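Local coordinates for MAU2 chromatid cohesion factor homolog (Saccharomyces cerevisiae, PDB 4XDN), which forms a complex with SCC2 that is required for cohesin to associate with chromosomes, and so takes part in sister chromatid cohesion, at residues V330-N335 / N342-F347. Residues are numbered along the deposited sequence; the frame is centred on the assembly and turned at random.
Sequences VSYIVN and NFSRKF. With SO4 (sulfate ion), chain F.
Tyr332 and Ser344 are the closest CA pair across the contact, 6.3 Å apart, in a helical hairpin where residues 330-335 carry the C-terminal end of helix 317-331 into the turn and 342-347 form an early part of helix 339-360. No hydrogen bond joins the two segments; side chains make the contact. The Tyr332 ring sets its CD2-CE2 edge over one face of Phe343, offset toward the rim, in an edge-to-face pair with planes at 87° and centroids 5.2 Å apart. CG anti to the backbone N (chi1 180°) brings the Phe343 ring to the tyrosine, while Phe347 CD2 lies over the centre of the other face; the ring also packs on Leu325 and Gln328 of helix 317-331. A leucine in its place would probably leave the Tyr332 edge and Phe347 CD2 without the aromatic ring between them, and the tyrosine ring freer to turn. Asn335 ND2 donates to a sulfate, probably from the crystallisation liquor, also held by Lys559 NZ and Lys560 N. Arg345 NH2 bonds Asn342 OD1 in plane and Cys336 O in the turn; NH1 salt-bridges Glu393. Deeper in, Ser344 OG hydrogen-bonds Ser329 O, tying the second helix to the first, and Ile333 CD1 lies 3.9 Å from this OG.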
ATOM      1  N   VAL A 330      -0.221 -12.385   6.456  1.00 32.03           N
ATOM      2  CA  VAL A 330       0.982 -11.574   6.613  1.00 30.77           C
ATOM      3  C   VAL A 330       1.270 -11.352   8.095  1.00 31.04           C
ATOM      4  O   VAL A 330       2.428 -11.350   8.518  1.00 33.31           O
ATOM      5  CB  VAL A 330       0.851 -10.208   5.905  1.00 30.60           C
ATOM      6  CG1 VAL A 330       2.009  -9.290   6.278  1.00 29.61           C
ATOM      7  CG2 VAL A 330       0.804 -10.391   4.398  1.00 30.62           C
ATOM      8  N   SER A 331       0.210 -11.167   8.875  1.00 29.13           N
ATOM      9  CA  SER A 331       0.348 -10.910  10.304  1.00 31.71           C
ATOM     10  C   SER A 331       0.945 -12.108  11.034  1.00 32.18           C
ATOM     11  O   SER A 331       1.530 -11.952  12.101  1.00 30.80           O
ATOM     12  CB  SER A 331      -1.007 -10.555  10.922  1.00 33.72           C
ATOM     13  OG  SER A 331      -1.704 -11.715  11.335  1.00 37.68           O
ATOM     14  N   TYR A 332       0.796 -13.297  10.457  1.00 32.95           N
ATOM     15  CA  TYR A 332       1.273 -14.525  11.088  1.00 36.08           C
ATOM     16  C   TYR A 332       2.652 -14.966  10.595  1.00 36.83           C
ATOM     17  O   TYR A 332       3.204 -15.944  11.103  1.00 37.93           O
ATOM     18  CB  TYR A 332       0.285 -15.670  10.847  1.00 38.08           C
ATOM     19  CG  TYR A 332      -1.093 -15.489  11.452  1.00 39.74           C
ATOM     20  CD1 TYR A 332      -1.300 -14.661  12.545  1.00 40.08           C
ATOM     21  CD2 TYR A 332      -2.185 -16.168  10.929  1.00 40.10           C
ATOM     22  CE1 TYR A 332      -2.560 -14.509  13.094  1.00 39.55           C
ATOM     23  CE2 TYR A 332      -3.444 -16.023  11.471  1.00 39.44           C
ATOM     24  CZ  TYR A 332      -3.628 -15.193  12.552  1.00 38.18           C
ATOM     25  OH  TYR A 332      -4.885 -15.048  13.090  1.00 37.81           O
ATOM     26  N   ILE A 333       3.199 -14.267   9.604  1.00 33.51           N
ATOM     27  CA  ILE A 333       4.482 -14.654   9.016  1.00 34.76           C
ATOM     28  C   ILE A 333       5.568 -14.763  10.079  1.00 36.18           C
ATOM     29  O   ILE A 333       6.301 -15.752  10.129  1.00 36.21           O
ATOM     30  CB  ILE A 333       4.949 -13.647   7.943  1.00 35.44           C
ATOM     31  CG1 ILE A 333       3.923 -13.538   6.811  1.00 34.61           C
ATOM     32  CG2 ILE A 333       6.322 -14.036   7.389  1.00 34.30           C
ATOM     33  CD1 ILE A 333       3.831 -14.754   5.915  1.00 39.11           C
ATOM     34  N   VAL A 334       5.664 -13.739  10.925  1.00 35.80           N
ATOM     35  CA  VAL A 334       6.722 -13.659  11.929  1.00 37.61           C
ATOM     36  C   VAL A 334       6.655 -14.840  12.893  1.00 39.15           C
ATOM     37  O   VAL A 334       7.678 -15.289  13.404  1.00 44.83           O
ATOM     38  CB  VAL A 334       6.645 -12.325  12.721  1.00 47.31           C
ATOM     39  CG1 VAL A 334       5.369 -12.253  13.560  1.00 48.14           C
ATOM     40  CG2 VAL A 334       7.879 -12.144  13.590  1.00 46.75           C
ATOM     41  N   ASN A 335       5.450 -15.351  13.126  1.00 39.14           N
ATOM     42  CA  ASN A 335       5.275 -16.514  13.989  1.00 42.86           C
ATOM     43  C   ASN A 335       5.980 -17.738  13.397  1.00 46.25           C
ATOM     44  O   ASN A 335       6.660 -18.475  14.112  1.00 51.20           O
ATOM     45  CB  ASN A 335       3.789 -16.800  14.207  1.00 42.14           C
ATOM     46  CG  ASN A 335       3.072 -15.666  14.912  1.00 41.34           C
ATOM     47  OD1 ASN A 335       2.559 -14.742  14.278  1.00 37.21           O
ATOM     48  ND2 ASN A 335       3.027 -15.736  16.236  1.00 42.94           N
ATOM     49  N   ASN A 342       1.860 -21.911  10.321  1.00 46.87           N
ATOM     50  CA  ASN A 342       1.245 -22.923   9.468  1.00 46.89           C
ATOM     51  C   ASN A 342       0.027 -22.380   8.729  1.00 45.96           C
ATOM     52  O   ASN A 342      -0.256 -22.787   7.602  1.00 47.22           O
ATOM     53  CB  ASN A 342       0.846 -24.148  10.294  1.00 49.30           C
ATOM     54  CG  ASN A 342       2.031 -25.032  10.643  1.00 51.91           C
ATOM     55  OD1 ASN A 342       3.184 -24.658  10.432  1.00 51.59           O
ATOM     56  ND2 ASN A 342       1.748 -26.212  11.182  1.00 54.41           N
ATOM     57  N   PHE A 343      -0.694 -21.462   9.370  1.00 43.01           N
ATOM     58  CA  PHE A 343      -1.838 -20.811   8.739  1.00 40.22           C
ATOM     59  C   PHE A 343      -1.400 -20.109   7.457  1.00 37.10           C
ATOM     60  O   PHE A 343      -2.033 -20.256   6.413  1.00 39.93           O
ATOM     61  CB  PHE A 343      -2.487 -19.810   9.704  1.00 40.46           C
ATOM     62  CG  PHE A 343      -3.677 -19.089   9.133  1.00 41.79           C
ATOM     63  CD1 PHE A 343      -3.508 -17.964   8.341  1.00 41.43           C
ATOM     64  CD2 PHE A 343      -4.964 -19.525   9.400  1.00 42.16           C
ATOM     65  CE1 PHE A 343      -4.599 -17.297   7.818  1.00 40.23           C
ATOM     66  CE2 PHE A 343      -6.058 -18.861   8.881  1.00 41.42           C
ATOM     67  CZ  PHE A 343      -5.875 -17.746   8.090  1.00 39.46           C
ATOM     68  N   SER A 344      -0.308 -19.355   7.543  1.00 35.79           N
ATOM     69  CA  SER A 344       0.212 -18.610   6.401  1.00 38.28           C
ATOM     70  C   SER A 344       0.596 -19.536   5.252  1.00 38.07           C
ATOM     71  O   SER A 344       0.192 -19.316   4.111  1.00 35.90           O
ATOM     72  CB  SER A 344       1.425 -17.773   6.815  1.00 40.36           C
ATOM     73  OG  SER A 344       1.058 -16.763   7.737  1.00 41.05           O
ATOM     74  N   ARG A 345       1.380 -20.565   5.561  1.00 38.24           N
ATOM     75  CA  ARG A 345       1.811 -21.537   4.560  1.00 40.58           C
ATOM     76  C   ARG A 345       0.626 -22.218   3.886  1.00 41.23           C
ATOM     77  O   ARG A 345       0.740 -22.697   2.758  1.00 42.26           O
ATOM     78  CB  ARG A 345       2.719 -22.596   5.190  1.00 40.44           C
ATOM     79  CG  ARG A 345       4.201 -22.257   5.154  1.00 41.08           C
ATOM     80  CD  ARG A 345       5.041 -23.384   5.743  1.00 42.48           C
ATOM     81  NE  ARG A 345       4.777 -23.572   7.167  1.00 42.51           N
ATOM     82  CZ  ARG A 345       5.305 -22.829   8.136  1.00 41.68           C
ATOM     83  NH1 ARG A 345       6.134 -21.833   7.845  1.00 39.92           N
ATOM     84  NH2 ARG A 345       4.999 -23.080   9.402  1.00 43.28           N
ATOM     85  N   LYS A 346      -0.508 -22.258   4.581  1.00 40.39           N
ATOM     86  CA  LYS A 346      -1.696 -22.924   4.064  1.00 40.92           C
ATOM     87  C   LYS A 346      -2.579 -21.999   3.231  1.00 42.11           C
ATOM     88  O   LYS A 346      -3.115 -22.415   2.202  1.00 44.53           O
ATOM     89  CB  LYS A 346      -2.525 -23.505   5.213  1.00 43.03           C
ATOM     90  CG  LYS A 346      -3.816 -24.162   4.744  1.00 46.72           C
ATOM     91  CD  LYS A 346      -4.581 -24.825   5.873  1.00 50.28           C
ATOM     92  CE  LYS A 346      -5.724 -25.665   5.318  1.00 52.49           C
ATOM     93  NZ  LYS A 346      -6.715 -26.052   6.358  1.00 54.45           N
ATOM     94  N   PHE A 347      -2.732 -20.753   3.671  1.00 40.67           N
ATOM     95  CA  PHE A 347      -3.757 -19.876   3.114  1.00 39.02           C
ATOM     96  C   PHE A 347      -3.232 -18.786   2.179  1.00 38.25           C
ATOM     97  O   PHE A 347      -4.017 -18.147   1.478  1.00 39.20           O
ATOM     98  CB  PHE A 347      -4.559 -19.243   4.253  1.00 37.58           C
ATOM     99  CG  PHE A 347      -5.498 -20.204   4.922  1.00 39.41           C
ATOM    100  CD1 PHE A 347      -6.598 -20.704   4.239  1.00 39.62           C
ATOM    101  CD2 PHE A 347      -5.277 -20.622   6.223  1.00 40.53           C
ATOM    102  CE1 PHE A 347      -7.462 -21.597   4.845  1.00 41.66           C
ATOM    103  CE2 PHE A 347      -6.139 -21.515   6.835  1.00 42.27           C
ATOM    104  CZ  PHE A 347      -7.233 -22.004   6.144  1.00 42.20           C
TER
HETATM  105  S   SO4 F 704       1.431 -13.957  19.034  1.00 57.12           S
HETATM  106  O1  SO4 F 704       0.872 -15.235  19.463  1.00 56.18           O
HETATM  107  O2  SO4 F 704       0.428 -13.224  18.266  1.00 58.17           O
HETATM  108  O3  SO4 F 704       1.812 -13.176  20.207  1.00 60.75           O
HETATM  109  O4  SO4 F 704       2.612 -14.186  18.206  1.00 55.67           O